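Local coordinates for protein translation elongation factor 1A (Methanosarcina mazei, PDB 3WND) that binds cysteinyl-tRNA(Cys) in its GTP-bound form and probably serves as a translation elongation factor related to SelB, EF-Tu and aIF2 gamma, at residues Thr35-Asn40 and Leu154-Ser159; Cys90-Gly95 and Ala118-Asp123; Thr51-Asp56 and Phe64-Ser69; Glu150-Asn155 and Val167-Ala172. All blocks are in the same frame, centred on the assembly; numbering follows the deposited sequence.

Contact 1. Residues Thr35-Asn40 and Leu154-Ser159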
loop_
_atom_site.group_PDB
_atom_site.type_symbol
_atom_site.label_atom_id
_atom_site.label_comp_id
_atom_site.label_asym_id
_atom_site.label_seq_id
_atom_site.Cartn_x
_atom_site.Cartn_y
_atom_site.Cartn_z
ATOM N N THR A 35 4.430 9.987 11.975
ATOM C CA THR A 35 3.271 9.806 12.854
ATOM C C THR A 35 2.643 11.114 13.259
ATOM O O THR A 35 1.414 11.220 13.206
ATOM C CB THR A 35 3.687 8.992 14.112
ATOM O OG1 THR A 35 4.108 7.691 13.678
ATOM C CG2 THR A 35 2.503 8.904 15.081
ATOM N N SER A 36 3.452 12.190 13.481
ATOM C CA SER A 36 2.822 13.431 13.840
ATOM C C SER A 36 2.042 13.990 12.703
ATOM O O SER A 36 1.012 14.606 12.906
ATOM C CB SER A 36 3.937 14.423 14.227
ATOM O OG SER A 36 4.503 13.963 15.436
ATOM N N LEU A 37 2.513 13.732 11.477
ATOM C CA LEU A 37 1.751 14.295 10.320
ATOM C C LEU A 37 0.392 13.520 10.203
ATOM O O LEU A 37 -0.677 14.160 10.032
ATOM C CB LEU A 37 2.597 14.156 9.039
ATOM C CG LEU A 37 1.887 14.610 7.715
ATOM C CD1 LEU A 37 1.417 16.016 7.817
ATOM C CD2 LEU A 37 2.781 14.310 6.488
ATOM N N ALA A 38 0.507 12.179 10.161
ATOM C CA ALA A 38 -0.680 11.306 10.015
ATOM C C ALA A 38 -1.695 11.737 11.142
ATOM O O ALA A 38 -2.897 11.934 10.895
ATOM C CB ALA A 38 -0.304 9.805 10.164
ATOM N N ALA A 39 -1.189 11.830 12.392
ATOM C CA ALA A 39 -2.043 12.079 13.569
ATOM C C ALA A 39 -2.763 13.446 13.492
ATOM O O ALA A 39 -3.820 13.613 14.088
ATOM C CB ALA A 39 -1.194 11.961 14.848
ATOM N N ASN A 40 -2.169 14.413 12.787
ATOM C CA ASN A 40 -2.799 15.723 12.603
ATOM C C ASN A 40 -3.614 15.835 11.351
ATOM O O ASN A 40 -4.241 16.880 11.089
ATOM C CB ASN A 40 -1.707 16.802 12.605
ATOM C CG ASN A 40 -1.237 17.149 14.044
ATOM O OD1 ASN A 40 -2.006 17.708 14.818
ATOM N ND2 ASN A 40 -0.015 16.809 14.408
ATOM N N LEU A 154 6.953 21.560 5.232
ATOM C CA LEU A 154 5.858 21.740 6.227
ATOM C C LEU A 154 6.324 21.388 7.625
ATOM O O LEU A 154 7.382 20.792 7.802
ATOM C CB LEU A 154 4.636 20.832 5.825
ATOM C CG LEU A 154 4.848 19.286 5.809
ATOM C CD1 LEU A 154 4.735 18.692 7.194
ATOM C CD2 LEU A 154 3.768 18.644 4.879
ATOM N N ASN A 155 5.520 21.753 8.644
ATOM C CA ASN A 155 5.749 21.196 9.962
ATOM C C ASN A 155 4.333 21.047 10.595
ATOM O O ASN A 155 3.355 21.563 10.051
ATOM C CB ASN A 155 6.654 22.171 10.845
ATOM C CG ASN A 155 5.969 23.522 11.124
ATOM O OD1 ASN A 155 4.962 23.571 11.882
ATOM N ND2 ASN A 155 6.490 24.638 10.542
ATOM N N THR A 156 4.305 20.311 11.658
ATOM C CA THR A 156 3.103 20.100 12.443
ATOM C C THR A 156 3.388 20.574 13.889
ATOM O O THR A 156 2.974 19.910 14.890
ATOM C CB THR A 156 2.593 18.664 12.390
ATOM O OG1 THR A 156 3.667 17.826 12.794
ATOM C CG2 THR A 156 2.075 18.333 10.959
ATOM N N ASN A 157 4.066 21.726 14.004
ATOM C CA ASN A 157 4.418 22.318 15.309
ATOM C C ASN A 157 3.694 23.589 15.582
ATOM O O ASN A 157 3.984 24.591 14.981
ATOM C CB ASN A 157 5.912 22.525 15.308
ATOM C CG ASN A 157 6.420 23.091 16.623
ATOM O OD1 ASN A 157 5.652 23.331 17.566
ATOM N ND2 ASN A 157 7.693 23.377 16.660
ATOM N N LYS A 158 2.637 23.541 16.439
ATOM C CA LYS A 158 1.738 24.697 16.548
ATOM C C LYS A 158 2.499 25.878 17.223
ATOM O O LYS A 158 1.988 26.989 17.212
ATOM C CB LYS A 158 0.527 24.315 17.395
ATOM C CG LYS A 158 0.922 23.959 18.792
ATOM C CD LYS A 158 -0.322 24.003 19.691
ATOM C CE LYS A 158 -0.144 23.209 20.976
ATOM N NZ LYS A 158 -1.503 22.977 21.568
ATOM N N SER A 159 3.672 25.612 17.819
ATOM C CA SER A 159 4.485 26.598 18.532
ATOM C C SER A 159 5.631 27.181 17.696
ATOM O O SER A 159 6.332 28.106 18.147
ATOM C CB SER A 159 5.123 25.941 19.749
ATOM O OG SER A 159 4.080 25.444 20.576
HETATM O O HOH W 1 1.751 17.408 16.664
#
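With chi1 at 55°, Thr156 sends its methyl CG2 opposite its own carbonyl carbon, toward Leu37, and tucks OG1 between N and C so that it faces Ser36. Leu37 answers with CG anti to the backbone N (chi1 176°), which carries CD1 out from the helix side to within 4.0 Å of Thr156 CG2; the two side chains cross at about a right angle. The same CD1 lies 4.3 Å from Leu154 CD1. On the more polar side, Ser36 CB approaches Thr156 OG1 at 3.7 Å. Asn40 lays its amide beside the threonine, ND2 being 3.8 Å from Thr156 CB. That amide is held by the preceding turn: Asn40 ND2 donates to Ser36 O at 2.9 Å, from the face of the carbonyl opposite the one Asn40 N uses. Water 1 accepts from Asn40 ND2 at 2.9 Å and gives a weak bond to Thr156 O. Thr35, Ser36 and Thr156 all belong to the GDP site, which is empty in this model. Direct contact is by van der Waals packing, and the polar link is one water, weakly bound at Thr156 O, between the helix into which the P-loop leads and a loop on the nucleotide site.

Contact 2. Residues Cys90-Gly95 and Ala118-Asp123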
loop_
_atom_site.group_PDB
_atom_site.type_symbol
_atom_site.label_atom_id
_atom_site.label_comp_id
_atom_site.label_asym_id
_atom_site.label_seq_id
_atom_site.Cartn_x
_atom_site.Cartn_y
_atom_site.Cartn_z
ATOM N N CYS A 90 7.823 11.083 3.739
ATOM C CA CYS A 90 8.279 12.163 4.671
ATOM C C CYS A 90 9.809 12.111 4.747
ATOM O O CYS A 90 10.375 11.111 5.051
ATOM C CB CYS A 90 7.696 11.869 6.061
ATOM S SG CYS A 90 5.932 12.047 6.105
ATOM N N ILE A 91 10.434 13.233 4.384
ATOM C CA ILE A 91 11.892 13.327 4.477
ATOM C C ILE A 91 12.192 14.544 5.373
ATOM O O ILE A 91 11.929 15.689 4.948
ATOM C CB ILE A 91 12.519 13.489 3.073
ATOM C CG1 ILE A 91 12.033 12.326 2.144
ATOM C CG2 ILE A 91 14.026 13.553 3.205
ATOM C CD1 ILE A 91 12.488 12.373 0.734
ATOM N N PRO A 92 12.895 14.323 6.486
ATOM C CA PRO A 92 13.261 15.438 7.375
ATOM C C PRO A 92 14.572 16.140 6.886
ATOM O O PRO A 92 15.215 15.654 5.960
ATOM C CB PRO A 92 13.493 14.715 8.701
ATOM C CG PRO A 92 14.147 13.369 8.264
ATOM C CD PRO A 92 13.314 12.986 7.043
ATOM N N PRO A 93 14.933 17.265 7.516
ATOM C CA PRO A 93 16.125 17.974 7.003
ATOM C C PRO A 93 17.329 17.020 7.149
ATOM O O PRO A 93 17.439 16.235 8.131
ATOM C CB PRO A 93 16.147 19.284 7.897
ATOM C CG PRO A 93 14.676 19.471 8.216
ATOM C CD PRO A 93 14.213 18.064 8.557
ATOM N N GLN A 94 18.198 17.065 6.154
ATOM C CA GLN A 94 19.342 16.203 6.074
ATOM C C GLN A 94 18.954 14.743 6.171
ATOM O O GLN A 94 19.730 13.900 6.661
ATOM C CB GLN A 94 20.406 16.535 7.185
ATOM C CG GLN A 94 20.964 17.972 7.135
ATOM C CD GLN A 94 21.798 18.222 5.850
ATOM O OE1 GLN A 94 22.293 17.254 5.196
ATOM N NE2 GLN A 94 21.943 19.513 5.461
ATOM N N GLY A 95 17.777 14.408 5.623
ATOM C CA GLY A 95 17.185 13.065 5.854
ATOM C C GLY A 95 17.419 12.055 4.706
ATOM O O GLY A 95 16.679 11.087 4.579
ATOM N N ALA A 118 6.866 15.054 1.454
ATOM C CA ALA A 118 6.700 16.048 2.512
ATOM C C ALA A 118 8.054 16.287 3.152
ATOM O O ALA A 118 8.638 15.344 3.716
ATOM C CB ALA A 118 5.714 15.529 3.539
ATOM N N LEU A 119 8.565 17.505 3.034
ATOM C CA LEU A 119 9.818 17.869 3.622
ATOM C C LEU A 119 9.482 18.410 5.029
ATOM O O LEU A 119 9.164 19.544 5.219
ATOM C CB LEU A 119 10.568 18.927 2.785
ATOM C CG LEU A 119 11.060 18.431 1.424
ATOM C CD1 LEU A 119 11.849 19.563 0.672
ATOM C CD2 LEU A 119 11.823 17.111 1.547
ATOM N N THR A 120 9.454 17.469 5.974
ATOM C CA THR A 120 8.858 17.743 7.279
ATOM C C THR A 120 9.816 18.589 8.156
ATOM O O THR A 120 11.001 18.841 7.835
ATOM C CB THR A 120 8.597 16.395 8.007
ATOM O OG1 THR A 120 9.776 15.614 7.919
ATOM C CG2 THR A 120 7.472 15.616 7.268
ATOM N N ARG A 121 9.318 18.963 9.347
ATOM C CA ARG A 121 10.169 19.636 10.352
ATOM C C ARG A 121 10.698 20.925 9.800
ATOM O O ARG A 121 11.834 21.305 10.135
ATOM C CB ARG A 121 11.252 18.697 10.972
ATOM C CG ARG A 121 10.619 17.441 11.548
ATOM C CD ARG A 121 11.618 16.424 11.943
ATOM N NE ARG A 121 12.361 16.809 13.114
ATOM C CZ ARG A 121 13.491 16.185 13.497
ATOM N NH1 ARG A 121 14.057 15.156 12.761
ATOM N NH2 ARG A 121 14.091 16.614 14.609
ATOM N N SER A 122 9.878 21.619 9.007
ATOM C CA SER A 122 10.409 22.860 8.348
ATOM C C SER A 122 10.889 23.928 9.360
ATOM O O SER A 122 11.757 24.732 9.038
ATOM C CB SER A 122 9.368 23.501 7.406
ATOM O OG SER A 122 8.249 23.957 8.200
ATOM N N ASP A 123 10.269 23.973 10.537
ATOM C CA ASP A 123 10.672 24.947 11.584
ATOM C C ASP A 123 12.110 24.677 12.115
ATOM O O ASP A 123 12.719 25.559 12.739
ATOM C CB ASP A 123 9.650 24.920 12.734
ATOM C CG ASP A 123 9.545 23.565 13.388
ATOM O OD1 ASP A 123 9.300 22.527 12.687
ATOM O OD2 ASP A 123 9.676 23.535 14.626
HETATM O O HOH W 2 12.557 18.247 5.570
#
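Ala118 pairs with Cys90 and Ile91 on the parallel strand alongside: Ile91 N donates to Ala118 O at 2.9 Å, a nearly straight bond (167° at the hydrogen). The same oxygen receives a CA-H...O contact from Cys90, and Ala118 CB lies 4.3 Å from Cys90 SG on the sheet face that looks at helix 34-39. Leu119 turns to the other face, where helix 127-140 packs, and its CD2 rests 4.0 Å from Ile91 CB. At Thr120 regular strand pairing ends. Thr120 N still reaches Ile91 O at 3.2 Å, but it comes from well above the carbonyl plane and the bond is bent to 137°. Water 2 bridges the two chains, donating to both Ile91 O and Thr120 O. Thr120 CG2 points back to Cys90 CB, 3.9 Å away, while OG1, set between N and C by a chi1 of 48°, lies over Pro92 CA and finds its polar partner in Ser32 O of the P-loop. Arg121 brings CB to 3.9 Å from Pro93 CD, crossing that ring at about a right angle, and CD to 4.1 Å from Pro92 CB. Beyond it, Asp123 is a GDP-binding residue, and Thr120-Asp123 matches the place of the N/TKxD guanine-recognition motif of GTPases. Backbone pairing thus gives way to a bridging water and proline packing, with the threonine hydroxyl tying the strand end to the P-loop.

Contact 3. Residues Thr51-Asp56 and Phe64-Ser69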
loop_
_atom_site.group_PDB
_atom_site.type_symbol
_atom_site.label_atom_id
_atom_site.label_comp_id
_atom_site.label_asym_id
_atom_site.label_seq_id
_atom_site.Cartn_x
_atom_site.Cartn_y
_atom_site.Cartn_z
ATOM N N THR A 51 -1.311 2.088 11.383
ATOM C CA THR A 51 -2.425 2.822 12.032
ATOM C C THR A 51 -3.166 3.723 11.085
ATOM O O THR A 51 -2.566 4.475 10.338
ATOM C CB THR A 51 -1.902 3.646 13.275
ATOM O OG1 THR A 51 -1.220 2.761 14.202
ATOM C CG2 THR A 51 -2.985 4.349 13.991
ATOM N N MET A 52 -4.505 3.609 11.110
ATOM C CA MET A 52 -5.347 4.378 10.248
ATOM C C MET A 52 -5.737 5.608 10.997
ATOM O O MET A 52 -6.043 5.545 12.208
ATOM C CB MET A 52 -6.690 3.758 9.920
ATOM C CG MET A 52 -6.758 2.273 9.690
ATOM S SD MET A 52 -5.326 1.595 8.861
ATOM C CE MET A 52 -5.929 1.590 7.221
ATOM N N TYR A 53 -5.753 6.704 10.284
ATOM C CA TYR A 53 -6.230 7.979 10.778
ATOM C C TYR A 53 -7.289 8.409 9.799
ATOM O O TYR A 53 -7.018 8.706 8.633
ATOM C CB TYR A 53 -5.116 9.051 10.854
ATOM C CG TYR A 53 -4.116 8.699 11.941
ATOM C CD1 TYR A 53 -3.033 7.875 11.680
ATOM C CD2 TYR A 53 -4.269 9.197 13.242
ATOM C CE1 TYR A 53 -2.140 7.480 12.696
ATOM C CE2 TYR A 53 -3.361 8.848 14.259
ATOM C CZ TYR A 53 -2.298 8.004 13.976
ATOM O OH TYR A 53 -1.353 7.645 14.908
ATOM N N ASN A 54 -8.529 8.323 10.272
ATOM C CA ASN A 54 -9.659 8.645 9.405
ATOM C C ASN A 54 -10.080 10.058 9.444
ATOM O O ASN A 54 -10.122 10.738 10.514
ATOM C CB ASN A 54 -10.850 7.760 9.789
ATOM C CG ASN A 54 -10.480 6.294 9.774
ATOM O OD1 ASN A 54 -10.119 5.752 8.709
ATOM N ND2 ASN A 54 -10.567 5.630 10.920
ATOM N N ASN A 55 -10.403 10.565 8.265
ATOM C CA ASN A 55 -10.925 11.877 8.209
ATOM C C ASN A 55 -11.996 11.987 7.155
ATOM O O ASN A 55 -11.685 12.119 5.969
ATOM C CB ASN A 55 -9.855 12.910 8.004
ATOM C CG ASN A 55 -10.357 14.301 8.364
ATOM O OD1 ASN A 55 -11.490 14.659 8.042
ATOM N ND2 ASN A 55 -9.536 15.076 9.049
ATOM N N ASP A 56 -13.257 11.903 7.575
ATOM C CA ASP A 56 -14.365 12.050 6.626
ATOM C C ASP A 56 -15.118 13.384 6.927
ATOM O O ASP A 56 -16.257 13.612 6.500
ATOM C CB ASP A 56 -15.294 10.817 6.676
ATOM C CG ASP A 56 -16.135 10.788 7.918
ATOM O OD1 ASP A 56 -15.824 11.573 8.874
ATOM O OD2 ASP A 56 -17.119 10.010 7.945
ATOM N N PHE A 64 -5.713 7.962 6.213
ATOM C CA PHE A 64 -4.220 8.070 6.192
ATOM C C PHE A 64 -3.645 6.923 6.948
ATOM O O PHE A 64 -3.949 6.706 8.095
ATOM C CB PHE A 64 -3.761 9.408 6.819
ATOM C CG PHE A 64 -4.367 10.578 6.178
ATOM C CD1 PHE A 64 -5.551 11.119 6.666
ATOM C CD2 PHE A 64 -3.751 11.147 5.099
ATOM C CE1 PHE A 64 -6.123 12.195 6.009
ATOM C CE2 PHE A 64 -4.295 12.280 4.489
ATOM C CZ PHE A 64 -5.502 12.802 4.962
ATOM N N VAL A 65 -2.764 6.176 6.312
ATOM C CA VAL A 65 -2.253 4.992 6.955
ATOM C C VAL A 65 -0.806 5.276 7.284
ATOM O O VAL A 65 0.053 5.527 6.391
ATOM C CB VAL A 65 -2.350 3.820 5.971
ATOM C CG1 VAL A 65 -1.803 2.591 6.653
ATOM C CG2 VAL A 65 -3.785 3.708 5.507
ATOM N N ASP A 66 -0.541 5.280 8.586
ATOM C CA ASP A 66 0.820 5.457 9.076
ATOM C C ASP A 66 1.486 4.111 9.172
ATOM O O ASP A 66 1.004 3.208 9.945
ATOM C CB ASP A 66 0.757 6.136 10.455
ATOM C CG ASP A 66 2.167 6.255 11.179
ATOM O OD1 ASP A 66 3.240 6.045 10.586
ATOM O OD2 ASP A 66 2.135 6.622 12.383
ATOM N N ALA A 67 2.537 3.914 8.335
ATOM C CA ALA A 67 3.287 2.620 8.432
ATOM C C ALA A 67 4.283 2.641 9.610
ATOM O O ALA A 67 5.545 2.696 9.439
ATOM C CB ALA A 67 4.056 2.395 7.087
ATOM N N HIS A 68 3.739 2.680 10.823
ATOM C CA HIS A 68 4.590 2.987 11.983
ATOM C C HIS A 68 5.567 1.944 12.373
ATOM O O HIS A 68 6.456 2.252 13.171
ATOM C CB HIS A 68 3.732 3.449 13.198
ATOM C CG HIS A 68 2.891 2.333 13.780
ATOM N ND1 HIS A 68 1.527 2.174 13.517
ATOM C CD2 HIS A 68 3.280 1.208 14.444
ATOM C CE1 HIS A 68 1.092 1.079 14.105
ATOM N NE2 HIS A 68 2.134 0.479 14.706
ATOM N N SER A 69 5.410 0.709 11.847
ATOM C CA SER A 69 6.326 -0.388 12.123
ATOM C C SER A 69 7.428 -0.535 11.090
ATOM O O SER A 69 8.207 -1.412 11.178
ATOM C CB SER A 69 5.629 -1.771 12.415
ATOM O OG SER A 69 4.633 -1.577 13.354
HETATM O O HOH W 3 0.438 5.915 14.266
#
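Thr51 and Asp66 form a hydrogen-bonded antiparallel pair that uses both backbone groups of each: Thr51 N donates to Asp66 O at 2.9 Å and Asp66 N returns to Thr51 O at 2.8 Å, each donor in the plane of its carbonyl. Tyr53 and Phe64 repeat the pattern, with Tyr53 N to Phe64 O and Phe64 N to Tyr53 O both 2.8 Å; here the second donor is tilted 25° from the carbonyl plane. Between them sits the non-hydrogen-bonded pair Met52 and Val65, pressed together on the face toward helix 74-83, Met52 CE being only 3.5 Å from Val65 CG2. On the other face the Tyr53 ring runs alongside Asp66, its CE1 3.9 Å from Asp66 CB. The ends of these two side chains share water 3, which lies in the plane of the ring, 2.6 Å from Tyr53 OH, and donates to Asp66 OD2 at 2.6 Å. With CG anti to N (chi1 174°), the Asp66 carboxylate meets both this water and the hydroxyl of Thr35, a GDP-site residue; Thr51 OG1 has its partner in Ser47. Asp66 takes the first position of the GTPase DxxG motif, beside the magnesium site in relatives, although Ser69 replaces the glycine. The backbone bonds fix the strand end, while water 3 and the Thr35 hydroxyl both bond Asp66 OD2, probably setting its orientation toward the nucleotide site.

Contact 4. Residues Glu150-Asn155 and Val167-Ala172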
loop_
_atom_site.group_PDB
_atom_site.type_symbol
_atom_site.label_atom_id
_atom_site.label_comp_id
_atom_site.label_asym_id
_atom_site.label_seq_id
_atom_site.Cartn_x
_atom_site.Cartn_y
_atom_site.Cartn_z
ATOM N N GLU A 150 5.610 16.493 -6.294
ATOM C CA GLU A 150 5.877 17.779 -5.653
ATOM C C GLU A 150 6.570 17.523 -4.279
ATOM O O GLU A 150 6.351 16.495 -3.643
ATOM C CB GLU A 150 4.570 18.521 -5.447
ATOM C CG GLU A 150 3.943 18.996 -6.723
ATOM C CD GLU A 150 2.728 19.894 -6.517
ATOM O OE1 GLU A 150 2.474 20.358 -5.380
ATOM O OE2 GLU A 150 2.002 20.104 -7.507
ATOM N N CYS A 151 7.448 18.434 -3.886
ATOM C CA CYS A 151 8.073 18.476 -2.555
ATOM C C CYS A 151 7.485 19.708 -1.843
ATOM O O CYS A 151 7.588 20.859 -2.301
ATOM C CB CYS A 151 9.573 18.629 -2.640
ATOM S SG CYS A 151 10.210 17.275 -3.631
ATOM N N ILE A 152 6.846 19.444 -0.715
ATOM C CA ILE A 152 6.180 20.483 0.059
ATOM C C ILE A 152 6.842 20.578 1.409
ATOM O O ILE A 152 6.827 19.594 2.186
ATOM C CB ILE A 152 4.655 20.112 0.244
ATOM C CG1 ILE A 152 4.022 20.123 -1.206
ATOM C CG2 ILE A 152 3.967 21.231 1.094
ATOM C CD1 ILE A 152 2.614 19.659 -1.221
ATOM N N SER A 153 7.391 21.741 1.734
ATOM C CA SER A 153 8.029 21.914 3.052
ATOM C C SER A 153 6.919 22.225 4.097
ATOM O O SER A 153 6.065 23.118 3.849
ATOM C CB SER A 153 8.914 23.164 2.932
ATOM O OG SER A 153 9.494 23.442 4.191
ATOM N N LEU A 154 6.953 21.560 5.232
ATOM C CA LEU A 154 5.858 21.740 6.227
ATOM C C LEU A 154 6.324 21.388 7.625
ATOM O O LEU A 154 7.382 20.792 7.802
ATOM C CB LEU A 154 4.636 20.832 5.825
ATOM C CG LEU A 154 4.848 19.286 5.809
ATOM C CD1 LEU A 154 4.735 18.692 7.194
ATOM C CD2 LEU A 154 3.768 18.644 4.879
ATOM N N ASN A 155 5.520 21.753 8.644
ATOM C CA ASN A 155 5.749 21.196 9.962
ATOM C C ASN A 155 4.333 21.047 10.595
ATOM O O ASN A 155 3.355 21.563 10.051
ATOM C CB ASN A 155 6.654 22.171 10.845
ATOM C CG ASN A 155 5.969 23.522 11.124
ATOM O OD1 ASN A 155 4.962 23.571 11.882
ATOM N ND2 ASN A 155 6.490 24.638 10.542
ATOM N N VAL A 167 1.007 22.663 5.617
ATOM C CA VAL A 167 0.040 21.588 5.798
ATOM C C VAL A 167 -1.170 21.872 4.893
ATOM O O VAL A 167 -1.668 20.991 4.222
ATOM C CB VAL A 167 -0.361 21.444 7.246
ATOM C CG1 VAL A 167 -1.492 20.416 7.397
ATOM C CG2 VAL A 167 0.853 20.945 8.072
ATOM N N ASP A 168 -1.650 23.128 4.870
ATOM C CA ASP A 168 -2.748 23.448 3.938
ATOM C C ASP A 168 -2.379 23.080 2.493
ATOM O O ASP A 168 -3.198 22.489 1.768
ATOM C CB ASP A 168 -3.103 24.956 4.002
ATOM C CG ASP A 168 -3.796 25.314 5.259
ATOM O OD1 ASP A 168 -4.278 24.398 5.976
ATOM O OD2 ASP A 168 -3.871 26.516 5.493
ATOM N N GLU A 169 -1.171 23.458 2.054
ATOM C CA GLU A 169 -0.661 23.136 0.676
ATOM C C GLU A 169 -0.610 21.579 0.486
ATOM O O GLU A 169 -1.034 21.060 -0.558
ATOM C CB GLU A 169 0.732 23.769 0.459
ATOM C CG GLU A 169 1.192 23.510 -0.971
ATOM C CD GLU A 169 2.577 24.068 -1.302
ATOM O OE1 GLU A 169 3.091 24.876 -0.494
ATOM O OE2 GLU A 169 3.125 23.710 -2.365
ATOM N N LEU A 170 -0.089 20.835 1.473
ATOM C CA LEU A 170 -0.102 19.380 1.361
ATOM C C LEU A 170 -1.571 18.908 1.139
ATOM O O LEU A 170 -1.849 18.016 0.303
ATOM C CB LEU A 170 0.433 18.685 2.633
ATOM C CG LEU A 170 0.400 17.104 2.663
ATOM C CD1 LEU A 170 1.312 16.420 1.641
ATOM C CD2 LEU A 170 0.734 16.569 4.055
ATOM N N LYS A 171 -2.486 19.404 1.966
ATOM C CA LYS A 171 -3.819 18.881 1.878
ATOM C C LYS A 171 -4.418 19.206 0.519
ATOM O O LYS A 171 -5.198 18.397 -0.040
ATOM C CB LYS A 171 -4.698 19.487 2.970
ATOM C CG LYS A 171 -4.408 18.892 4.374
ATOM C CD LYS A 171 -5.315 19.661 5.354
ATOM C CE LYS A 171 -5.107 19.283 6.738
ATOM N NZ LYS A 171 -6.266 19.893 7.497
ATOM N N ALA A 172 -4.123 20.402 -0.001
ATOM C CA ALA A 172 -4.662 20.789 -1.280
ATOM C C ALA A 172 -4.100 19.929 -2.381
ATOM O O ALA A 172 -4.849 19.493 -3.261
ATOM C CB ALA A 172 -4.275 22.269 -1.528
HETATM O O HOH W 4 4.207 21.951 -4.580
HETATM O O HOH W 5 1.348 22.387 -4.051
HETATM O O HOH W 6 5.768 23.412 -2.584
#
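The last strand of the nucleotide-binding domain meets its closing helix here: strand 150-153 lies at the edge of the mixed sheet, and helix 167-187 packs on one face of it. Ile152 and Leu154 supply the apolar surface. Ile152 CD1 reaches the helix backbone, 3.8 Å from Leu170 CA, while Ile152 CG2 lies 4.0 Å from Glu169 CD, against the extended glutamate chain, which passes it at a slant. In Leu154 a chi1 of 63° sets CG between the backbone N and the carbonyl carbon, and the branch CD2 reaches Leu170 CD2, 3.8 Å away. At the first turn Val167 CG2 presses to 3.2 Å from Asn155 O, a buried carbonyl oxygen that has no hydrogen-bond partner in the model. Toward Glu150 the contact turns polar and hydrated. Glu150 OE1 and Glu169 OE2 stand 4.6 Å apart, like charges separated by waters 4 and 5; water 5 is 2.7 Å from Glu150 OE1 and 2.8 Å from Glu169 OE2. Water 6 joins Glu169 OE2 to Cys151 O, although the waters here have more acceptors near them than protons to give. Leu154 and Leu170 continue the packing inward, Leu154 to Ala118 and Leu170 to Ile116 on strand 115-119 and to Leu37 of helix 34-39. Cys151 and Ser153 turn to the opposite side of the strand, where they touch helix 127-140.

From the N terminus, helix 34-39, into which the P-loop leads, opens contact 1, whose loop closes 114 residues later at 154-159. Two others nest inside it, one after the other: contact 3 closes a short hairpin between strands 51-55 and 61-66, and contact 2 closes a beta-alpha-beta unit through helix 98-109. Contact 4 starts on the stretch where contact 1 ends, sharing Leu154 and Asn155, and closes onto helix 167-187. Ala39 of contact 1 packs on Tyr53 of contact 3, while Asn157 bonds Asp123 of contact 2. Contacts 2, 3 and 4 all reach one mixed sheet, and together the four connect its strands with helices 34-39 and 167-187 around the nucleotide site.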